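Local coordinates for protein nicotinate phosphoribosyltransferase (Vibrio cholerae, PDB 4HL7) that probably catalyses the ATP-assisted formation of nicotinate D-ribonucleotide from nicotinate and 5-phospho-D-ribose 1-diphosphate, a step in NAD(+) biosynthesis, at residues A[21-25]-A[213-217]; A[28-34]-A[254-259]; A[234-238]-A[250-255]. All blocks are in the same frame, centred on the assembly; numbering follows the deposited sequence.

Contact 1: residues A[21-25]-A[213-217]; sequences AYKIN and TSNYH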
loop_
_atom_site.group_PDB
_atom_site.type_symbol
_atom_site.label_atom_id
_atom_site.label_comp_id
_atom_site.label_asym_id
_atom_site.label_seq_id
_atom_site.Cartn_x
_atom_site.Cartn_y
_atom_site.Cartn_z
ATOM N N ALA A 21 -1.581 -8.447 -0.486
ATOM C CA ALA A 21 -1.125 -9.644 0.164
ATOM C C ALA A 21 -0.415 -9.317 1.444
ATOM O O ALA A 21 -0.495 -10.104 2.418
ATOM C CB ALA A 21 -0.174 -10.369 -0.782
ATOM N N TYR A 22 0.289 -8.179 1.479
ATOM C CA TYR A 22 1.066 -7.859 2.698
ATOM C C TYR A 22 0.154 -7.636 3.937
ATOM O O TYR A 22 0.649 -7.655 5.036
ATOM C CB TYR A 22 1.954 -6.608 2.500
ATOM C CG TYR A 22 1.193 -5.265 2.718
ATOM C CD1 TYR A 22 0.699 -4.537 1.646
ATOM C CD2 TYR A 22 0.956 -4.754 4.018
ATOM C CE1 TYR A 22 0.013 -3.334 1.823
ATOM C CE2 TYR A 22 0.248 -3.562 4.209
ATOM C CZ TYR A 22 -0.230 -2.853 3.106
ATOM O OH TYR A 22 -0.928 -1.667 3.287
ATOM N N LYS A 23 -1.161 -7.406 3.734
ATOM C CA LYS A 23 -2.072 -7.227 4.848
ATOM C C LYS A 23 -2.299 -8.536 5.558
ATOM O O LYS A 23 -2.254 -8.593 6.810
ATOM C CB LYS A 23 -3.417 -6.591 4.374
ATOM C CG LYS A 23 -3.182 -5.194 3.829
ATOM C CD LYS A 23 -3.792 -4.073 4.663
ATOM C CE LYS A 23 -2.977 -3.747 5.880
ATOM N NZ LYS A 23 -3.588 -2.586 6.612
ATOM N N ILE A 24 -2.504 -9.596 4.793
ATOM C CA ILE A 24 -2.607 -10.938 5.379
ATOM C C ILE A 24 -1.271 -11.365 5.970
ATOM O O ILE A 24 -1.194 -11.983 7.063
ATOM C CB ILE A 24 -3.127 -11.982 4.333
ATOM C CG1 ILE A 24 -4.660 -11.798 4.181
ATOM C CG2 ILE A 24 -2.852 -13.440 4.798
ATOM C CD1 ILE A 24 -5.314 -12.783 3.186
ATOM N N ASN A 25 -0.195 -11.071 5.242
ATOM C CA ASN A 25 1.084 -11.457 5.754
ATOM C C ASN A 25 1.399 -10.772 7.095
ATOM O O ASN A 25 1.794 -11.451 8.067
ATOM C CB ASN A 25 2.160 -11.195 4.699
ATOM C CG ASN A 25 1.916 -11.966 3.432
ATOM O OD1 ASN A 25 1.067 -12.905 3.376
ATOM N ND2 ASN A 25 2.634 -11.556 2.353
ATOM N N THR A 213 1.697 -9.479 -8.697
ATOM C CA THR A 213 0.653 -8.515 -8.265
ATOM C C THR A 213 0.556 -8.594 -6.766
ATOM O O THR A 213 0.816 -9.647 -6.181
ATOM C CB THR A 213 -0.722 -8.870 -8.896
ATOM O OG1 THR A 213 -1.718 -8.052 -8.303
ATOM C CG2 THR A 213 -1.104 -10.334 -8.661
ATOM N N SER A 214 0.232 -7.470 -6.110
ATOM C CA SER A 214 0.014 -7.528 -4.672
ATOM C C SER A 214 -1.337 -8.155 -4.297
ATOM O O SER A 214 -1.529 -8.501 -3.151
ATOM C CB SER A 214 0.108 -6.126 -4.044
ATOM O OG SER A 214 -0.930 -5.344 -4.609
ATOM N N ASN A 215 -2.257 -8.309 -5.263
ATOM C CA ASN A 215 -3.576 -8.795 -4.954
ATOM C C ASN A 215 -3.616 -10.357 -4.922
ATOM O O ASN A 215 -3.411 -10.989 -5.949
ATOM C CB ASN A 215 -4.551 -8.216 -5.985
ATOM C CG ASN A 215 -6.004 -8.496 -5.639
ATOM O OD1 ASN A 215 -6.416 -9.647 -5.548
ATOM N ND2 ASN A 215 -6.765 -7.440 -5.389
ATOM N N TYR A 216 -3.911 -10.948 -3.752
ATOM C CA TYR A 216 -3.931 -12.429 -3.635
ATOM C C TYR A 216 -5.005 -13.023 -4.547
ATOM O O TYR A 216 -4.791 -14.070 -5.245
ATOM C CB TYR A 216 -4.214 -12.860 -2.166
ATOM C CG TYR A 216 -2.958 -13.167 -1.351
ATOM C CD1 TYR A 216 -1.911 -13.889 -1.913
ATOM C CD2 TYR A 216 -2.847 -12.748 -0.014
ATOM C CE1 TYR A 216 -0.750 -14.197 -1.166
ATOM C CE2 TYR A 216 -1.710 -13.043 0.755
ATOM C CZ TYR A 216 -0.677 -13.808 0.182
ATOM O OH TYR A 216 0.492 -14.095 0.923
ATOM N N HIS A 217 -6.186 -12.425 -4.520
ATOM C CA HIS A 217 -7.309 -12.947 -5.332
ATOM C C HIS A 217 -6.997 -13.035 -6.805
ATOM O O HIS A 217 -7.297 -14.064 -7.483
ATOM C CB HIS A 217 -8.557 -12.089 -5.116
ATOM C CG HIS A 217 -9.772 -12.596 -5.853
ATOM N ND1 HIS A 217 -10.659 -13.425 -5.297
ATOM C CD2 HIS A 217 -10.206 -12.377 -7.155
ATOM C CE1 HIS A 217 -11.625 -13.720 -6.180
ATOM N NE2 HIS A 217 -11.361 -13.073 -7.310
#
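At the turn leading from strand 210-213 of the parallel sheet into helix 216-222, this buried contact receives the N-terminal part of helix 21-33. It thereby joins the N-terminal family region to the part of the chain assigned to the NAPRTase family of the TIM-barrel clan. Two hydrogen bonds fix the approach. A21 N donates to S214 O at 2.7 Å with an N-H...O angle of 145°, which gives an amide near the beginning of the helix an acceptor in the turn; at this point the A21 and S214 CA atoms are 5.4 Å apart. One helical turn further on, Y216 OH donates to N25 OD1 at 2.8 Å. The Y216 ring that carries this hydroxyl packs against the helix. A21 CB sits 3.5 Å from the ring centroid and only 14° off the normal, a CH-pi contact over one face, whereas I24 CB meets the ring edge, 4.0 Å from Y216 CE2. The turn is ordered locally as well: N215 N donates to T213 OG1 at 3.1 Å (166°), forming an ST turn, and N215 is the N-cap of helix 216-222, its OD1 accepting from F218 N. S214 OG is hydrogen-bonded to D20. Beyond the two segments, Y216 also packs on Y77 and L78 of helix 72-81, while N215 touches Q195 of helix 192-205, so that the turn lies among several helices beside the end of its strand.

Contact 2: residues A[28-34]-A[254-259]; sequences QAIHHFY and RWLTAF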
loop_
_atom_site.group_PDB
_atom_site.type_symbol
_atom_site.label_atom_id
_atom_site.label_comp_id
_atom_site.label_asym_id
_atom_site.label_seq_id
_atom_site.Cartn_x
_atom_site.Cartn_y
_atom_site.Cartn_z
ATOM N N GLN A 28 -0.417 -12.234 9.987
ATOM C CA GLN A 28 0.302 -13.342 10.640
ATOM C C GLN A 28 1.304 -12.877 11.652
ATOM O O GLN A 28 1.413 -13.481 12.768
ATOM C CB GLN A 28 0.961 -14.343 9.665
ATOM C CG GLN A 28 1.959 -15.235 10.449
ATOM C CD GLN A 28 2.376 -16.433 9.695
ATOM O OE1 GLN A 28 1.535 -17.254 9.301
ATOM N NE2 GLN A 28 3.672 -16.544 9.436
ATOM N N ALA A 29 2.081 -11.834 11.328
ATOM C CA ALA A 29 3.129 -11.408 12.263
ATOM C C ALA A 29 2.509 -10.805 13.517
ATOM O O ALA A 29 2.957 -11.011 14.650
ATOM C CB ALA A 29 4.078 -10.384 11.608
ATOM N N ILE A 30 1.406 -10.115 13.318
ATOM C CA ILE A 30 0.666 -9.458 14.454
ATOM C C ILE A 30 -0.001 -10.580 15.286
ATOM O O ILE A 30 0.007 -10.540 16.551
ATOM C CB ILE A 30 -0.410 -8.481 13.912
ATOM C CG1 ILE A 30 0.304 -7.287 13.255
ATOM C CG2 ILE A 30 -1.340 -7.948 15.051
ATOM C CD1 ILE A 30 -0.606 -6.553 12.266
ATOM N N HIS A 31 -0.553 -11.572 14.612
ATOM C CA HIS A 31 -1.159 -12.764 15.294
ATOM C C HIS A 31 -0.132 -13.408 16.218
ATOM O O HIS A 31 -0.437 -13.767 17.360
ATOM C CB HIS A 31 -1.688 -13.736 14.215
ATOM C CG HIS A 31 -2.015 -15.101 14.688
ATOM N ND1 HIS A 31 -3.255 -15.448 15.110
ATOM C CD2 HIS A 31 -1.245 -16.278 14.711
ATOM C CE1 HIS A 31 -3.271 -16.764 15.426
ATOM N NE2 HIS A 31 -2.043 -17.268 15.180
ATOM N N HIS A 32 1.087 -13.521 15.723
ATOM C CA HIS A 32 2.140 -14.207 16.441
ATOM C C HIS A 32 2.651 -13.412 17.611
ATOM O O HIS A 32 2.754 -13.953 18.742
ATOM C CB HIS A 32 3.284 -14.525 15.457
ATOM C CG HIS A 32 4.357 -15.376 16.073
ATOM N ND1 HIS A 32 4.243 -16.729 16.178
ATOM C CD2 HIS A 32 5.563 -15.023 16.681
ATOM C CE1 HIS A 32 5.334 -17.215 16.804
ATOM N NE2 HIS A 32 6.131 -16.166 17.140
ATOM N N PHE A 33 2.961 -12.132 17.415
ATOM C CA PHE A 33 3.685 -11.323 18.436
ATOM C C PHE A 33 2.760 -10.438 19.288
ATOM O O PHE A 33 3.129 -10.038 20.410
ATOM C CB PHE A 33 4.764 -10.426 17.752
ATOM C CG PHE A 33 6.010 -11.182 17.342
ATOM C CD1 PHE A 33 6.744 -11.868 18.294
ATOM C CD2 PHE A 33 6.491 -11.126 16.014
ATOM C CE1 PHE A 33 7.904 -12.557 17.935
ATOM C CE2 PHE A 33 7.650 -11.805 15.639
ATOM C CZ PHE A 33 8.350 -12.518 16.606
ATOM N N TYR A 34 1.650 -10.015 18.700
ATOM C CA TYR A 34 0.860 -8.878 19.236
ATOM C C TYR A 34 -0.642 -9.179 19.198
ATOM O O TYR A 34 -1.446 -8.340 18.815
ATOM C CB TYR A 34 1.150 -7.561 18.426
ATOM C CG TYR A 34 2.619 -7.236 18.374
ATOM C CD1 TYR A 34 3.265 -7.054 17.146
ATOM C CD2 TYR A 34 3.339 -7.067 19.553
ATOM C CE1 TYR A 34 4.653 -6.835 17.093
ATOM C CE2 TYR A 34 4.714 -6.854 19.545
ATOM C CZ TYR A 34 5.345 -6.711 18.292
ATOM O OH TYR A 34 6.700 -6.459 18.247
ATOM N N ARG A 254 11.842 -8.179 13.905
ATOM C CA ARG A 254 10.698 -9.029 14.211
ATOM C C ARG A 254 10.003 -9.509 12.940
ATOM O O ARG A 254 9.358 -10.536 12.959
ATOM C CB ARG A 254 9.705 -8.290 15.084
ATOM C CG ARG A 254 10.255 -8.234 16.512
ATOM C CD ARG A 254 9.178 -8.302 17.563
ATOM N NE ARG A 254 9.607 -9.167 18.678
ATOM C CZ ARG A 254 8.842 -9.472 19.714
ATOM N NH1 ARG A 254 7.624 -8.946 19.802
ATOM N NH2 ARG A 254 9.305 -10.273 20.685
ATOM N N TRP A 255 10.127 -8.780 11.833
ATOM C CA TRP A 255 9.591 -9.320 10.572
ATOM C C TRP A 255 10.279 -10.650 10.245
ATOM O O TRP A 255 9.663 -11.613 9.822
ATOM C CB TRP A 255 9.798 -8.323 9.409
ATOM C CG TRP A 255 9.122 -8.778 8.138
ATOM C CD1 TRP A 255 9.668 -9.436 7.027
ATOM C CD2 TRP A 255 7.690 -8.730 7.882
ATOM N NE1 TRP A 255 8.649 -9.733 6.091
ATOM C CE2 TRP A 255 7.467 -9.276 6.550
ATOM C CE3 TRP A 255 6.605 -8.256 8.600
ATOM C CZ2 TRP A 255 6.187 -9.364 5.991
ATOM C CZ3 TRP A 255 5.332 -8.325 8.004
ATOM C CH2 TRP A 255 5.148 -8.854 6.734
ATOM N N LEU A 256 11.601 -10.677 10.417
ATOM C CA LEU A 256 12.404 -11.879 10.154
ATOM C C LEU A 256 12.065 -13.056 11.105
ATOM O O LEU A 256 12.114 -14.198 10.706
ATOM C CB LEU A 256 13.880 -11.543 10.285
ATOM C CG LEU A 256 14.345 -10.494 9.227
ATOM C CD1 LEU A 256 15.846 -10.184 9.448
ATOM C CD2 LEU A 256 14.036 -10.788 7.725
ATOM N N THR A 257 11.680 -12.764 12.341
ATOM C CA THR A 257 11.381 -13.863 13.309
ATOM C C THR A 257 9.911 -14.283 13.276
ATOM O O THR A 257 9.528 -15.244 13.952
ATOM C CB THR A 257 11.825 -13.515 14.718
ATOM O OG1 THR A 257 11.304 -12.269 15.087
ATOM C CG2 THR A 257 13.371 -13.419 14.769
ATOM N N ALA A 258 9.110 -13.543 12.504
ATOM C CA ALA A 258 7.677 -13.868 12.288
ATOM C C ALA A 258 7.478 -14.986 11.270
ATOM O O ALA A 258 6.443 -15.619 11.269
ATOM C CB ALA A 258 6.948 -12.617 11.843
ATOM N N PHE A 259 8.465 -15.213 10.396
ATOM C CA PHE A 259 8.319 -16.154 9.239
ATOM C C PHE A 259 9.638 -16.882 9.016
ATOM O O PHE A 259 10.703 -16.277 9.241
ATOM C CB PHE A 259 8.028 -15.401 7.932
ATOM C CG PHE A 259 6.885 -14.370 8.008
ATOM C CD1 PHE A 259 5.565 -14.744 7.719
ATOM C CD2 PHE A 259 7.148 -13.011 8.246
ATOM C CE1 PHE A 259 4.531 -13.768 7.750
ATOM C CE2 PHE A 259 6.142 -12.031 8.250
ATOM C CZ PHE A 259 4.808 -12.423 8.029
HETATM O O HOH W 1 5.673 -10.139 21.381
#
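The helical segments 28-33 (of helix 21-33) and 254-258 (of helix 247-258) cross almost at right angles: their axes subtend 89° and approach to 9.8 Å. The nearest CA atoms are those of A29 and A258, 5.2 Å apart, and the small side chains account for this closeness, with A29 CB 3.6 Å from A258 CB. A29 CB also reaches F259 CZ (4.2 Å) and W255 CZ3 (4.3 Å). Toward the C-terminal end of the first helix, F33 carries the flat guanidinium of R254, with centres 4.0 Å apart and planes at 19°. This stack is an off-centre cation-pi interaction, since R254 CZ lies 32° off the ring normal, while R254 CD sits over the F33 face at 4.1 Å from the centroid. R254 NH1 donates to Y34 OH (3.1 Å, 156°), a hydroxyl also hydrogen-bonded to H238, and a water links NH1 (2.8 Å) to F33 O (2.7 Å). At the other end, Q28 NE2 gives only a weak bond to A258 O (3.4 Å); this amide is held mainly by K86 and H84. The whole is orthogonal helix-helix packing, with an alanine pair at the crossing and an arginine-aromatic stack at its margin.

Contact 3: residues A[234-238]-A[250-255]; sequences WFMGH and VALERW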
loop_
_atom_site.group_PDB
_atom_site.type_symbol
_atom_site.label_atom_id
_atom_site.label_comp_id
_atom_site.label_asym_id
_atom_site.label_seq_id
_atom_site.Cartn_x
_atom_site.Cartn_y
_atom_site.Cartn_z
ATOM N N TRP A 234 3.678 -1.294 10.142
ATOM C CA TRP A 234 4.409 -2.221 10.999
ATOM C C TRP A 234 5.490 -1.449 11.785
ATOM O O TRP A 234 5.651 -1.560 13.017
ATOM C CB TRP A 234 5.033 -3.285 10.091
ATOM C CG TRP A 234 5.923 -4.273 10.788
ATOM C CD1 TRP A 234 7.299 -4.424 10.645
ATOM C CD2 TRP A 234 5.511 -5.301 11.733
ATOM N NE1 TRP A 234 7.757 -5.503 11.397
ATOM C CE2 TRP A 234 6.719 -6.050 12.093
ATOM C CE3 TRP A 234 4.286 -5.683 12.288
ATOM C CZ2 TRP A 234 6.685 -7.127 12.960
ATOM C CZ3 TRP A 234 4.259 -6.773 13.201
ATOM C CH2 TRP A 234 5.423 -7.498 13.496
ATOM N N PHE A 235 6.178 -0.555 11.081
ATOM C CA PHE A 235 7.248 0.248 11.770
ATOM C C PHE A 235 6.649 1.301 12.713
ATOM O O PHE A 235 7.181 1.584 13.825
ATOM C CB PHE A 235 8.079 0.913 10.679
ATOM C CG PHE A 235 8.750 -0.104 9.791
ATOM C CD1 PHE A 235 8.126 -0.574 8.654
ATOM C CD2 PHE A 235 9.940 -0.678 10.169
ATOM C CE1 PHE A 235 8.720 -1.586 7.892
ATOM C CE2 PHE A 235 10.520 -1.711 9.408
ATOM C CZ PHE A 235 9.907 -2.139 8.264
HETATM N N MSE A 236 5.529 1.892 12.277
HETATM C CA MSE A 236 4.886 2.950 13.087
HETATM C C MSE A 236 4.326 2.322 14.353
HETATM O O MSE A 236 4.496 2.866 15.424
HETATM C CB MSE A 236 3.706 3.530 12.243
HETATM C CG MSE A 236 4.280 4.423 11.135
HETATM SE SE MSE A 236 2.821 4.737 9.818
HETATM C CE MSE A 236 1.927 6.131 10.867
ATOM N N GLY A 237 3.655 1.155 14.234
ATOM C CA GLY A 237 3.095 0.506 15.450
ATOM C C GLY A 237 4.179 0.267 16.508
ATOM O O GLY A 237 3.938 0.372 17.703
ATOM N N HIS A 238 5.384 -0.096 16.070
ATOM C CA HIS A 238 6.493 -0.294 17.038
ATOM C C HIS A 238 6.872 0.907 17.843
ATOM O O HIS A 238 7.502 0.778 18.894
ATOM C CB HIS A 238 7.712 -0.968 16.372
ATOM C CG HIS A 238 7.512 -2.462 16.189
ATOM N ND1 HIS A 238 6.780 -2.966 15.175
ATOM C CD2 HIS A 238 7.823 -3.546 17.020
ATOM C CE1 HIS A 238 6.701 -4.324 15.294
ATOM N NE2 HIS A 238 7.343 -4.678 16.422
ATOM N N VAL A 250 13.644 -2.772 15.858
ATOM C CA VAL A 250 12.899 -3.943 16.364
ATOM C C VAL A 250 11.904 -4.439 15.313
ATOM O O VAL A 250 11.742 -5.650 15.105
ATOM C CB VAL A 250 12.191 -3.657 17.704
ATOM C CG1 VAL A 250 11.179 -4.763 18.000
ATOM C CG2 VAL A 250 13.254 -3.444 18.826
ATOM N N ALA A 251 11.241 -3.496 14.620
ATOM C CA ALA A 251 10.263 -3.896 13.600
ATOM C C ALA A 251 11.000 -4.651 12.483
ATOM O O ALA A 251 10.509 -5.689 11.973
ATOM C CB ALA A 251 9.554 -2.667 13.039
ATOM N N LEU A 252 12.202 -4.151 12.086
ATOM C CA LEU A 252 12.986 -4.944 11.080
ATOM C C LEU A 252 13.329 -6.372 11.566
ATOM O O LEU A 252 13.163 -7.348 10.816
ATOM C CB LEU A 252 14.283 -4.215 10.634
ATOM C CG LEU A 252 14.110 -2.850 9.891
ATOM C CD1 LEU A 252 15.401 -2.086 9.939
ATOM C CD2 LEU A 252 13.719 -3.191 8.432
ATOM N N GLU A 253 13.814 -6.497 12.793
ATOM C CA GLU A 253 14.168 -7.783 13.334
ATOM C C GLU A 253 12.966 -8.705 13.446
ATOM O O GLU A 253 13.054 -9.892 13.149
ATOM C CB GLU A 253 14.836 -7.564 14.724
ATOM C CG GLU A 253 16.169 -6.833 14.533
ATOM C CD GLU A 253 16.789 -6.487 15.866
ATOM O OE1 GLU A 253 16.030 -6.285 16.806
ATOM O OE2 GLU A 253 18.017 -6.412 15.948
ATOM N N ARG A 254 11.842 -8.179 13.905
ATOM C CA ARG A 254 10.698 -9.029 14.211
ATOM C C ARG A 254 10.003 -9.509 12.940
ATOM O O ARG A 254 9.358 -10.536 12.959
ATOM C CB ARG A 254 9.705 -8.290 15.084
ATOM C CG ARG A 254 10.255 -8.234 16.512
ATOM C CD ARG A 254 9.178 -8.302 17.563
ATOM N NE ARG A 254 9.607 -9.167 18.678
ATOM C CZ ARG A 254 8.842 -9.472 19.714
ATOM N NH1 ARG A 254 7.624 -8.946 19.802
ATOM N NH2 ARG A 254 9.305 -10.273 20.685
ATOM N N TRP A 255 10.127 -8.780 11.833
ATOM C CA TRP A 255 9.591 -9.320 10.572
ATOM C C TRP A 255 10.279 -10.650 10.245
ATOM O O TRP A 255 9.663 -11.613 9.822
ATOM C CB TRP A 255 9.798 -8.323 9.409
ATOM C CG TRP A 255 9.122 -8.778 8.138
ATOM C CD1 TRP A 255 9.668 -9.436 7.027
ATOM C CD2 TRP A 255 7.690 -8.730 7.882
ATOM N NE1 TRP A 255 8.649 -9.733 6.091
ATOM C CE2 TRP A 255 7.467 -9.276 6.550
ATOM C CE3 TRP A 255 6.605 -8.256 8.600
ATOM C CZ2 TRP A 255 6.187 -9.364 5.991
ATOM C CZ3 TRP A 255 5.332 -8.325 8.004
ATOM C CH2 TRP A 255 5.148 -8.854 6.734
#
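The indole of W234 offers one face to the edge of W255, an edge-to-face pair whose five- and six-membered ring centroids are 5.5 Å apart with planes at 74°. Its nitrogen is engaged as well: W234 NE1 donates to A251 O at 2.8 Å (152°). That carbonyl also accepts W255 N at 3.1 Å, so one backbone oxygen serves both the helical bond and the interhelical one. A251 is the centre of the interface. Its CA lies 5.4 Å from that of F235, and its methyl touches F235 CD2 (3.5 Å) and W234 CD1 (3.7 Å) and sits over the face of the H238 imidazole, 3.9 Å from the ring centroid and 29° off the normal, as a CH-pi contact. The small residue thus fits among three aromatic rings. H238 is oriented by its own helix, ND1 donating to W234 O at 2.8 Å and a nearly straight 175°, and NE2 is hydrogen-bonded to Y34 OH. V250 CG1 packs against H238 CD2 at 3.7 Å, and F235 CE2 meets L252 CD2 at 3.7 Å. Helices 232-241 and 247-258 follow each other through a short loop as a helical hairpin, their segments packing obliquely at 123° with axes approaching to 9.3 Å. The first of them, 232-241, starts at H232, the predicted autophosphorylation site, unmodified here. On one side W234 rests on M26, A29 and I30 of helix 21-33; F235 and L252 instead touch P267 and A266 of strand 265-267 of the parallel sheet.

Starting from the N terminus, helix 21-33 supplies the first partners of contacts 1 and 2. Contact 1 closes a loop of 187 residues at segment 213-217; contact 2, opened before that closure, closes at 254-259, so the two loops cross. Contact 3, local by comparison with 11 intervening residues, opens within the loop of contact 2 and ends on the same stretch, sharing R254 and W255. The three are physically continuous: N25 O lies 3.2 Å from F259 CZ, A29 CB lies 3.7 Å from W234 CH2, and a probable hydrogen bond joins Y34 OH to H238 NE2 (2.6 Å). Helix 21-33 is thereby fastened to helices 216-222, 232-241 and 247-258.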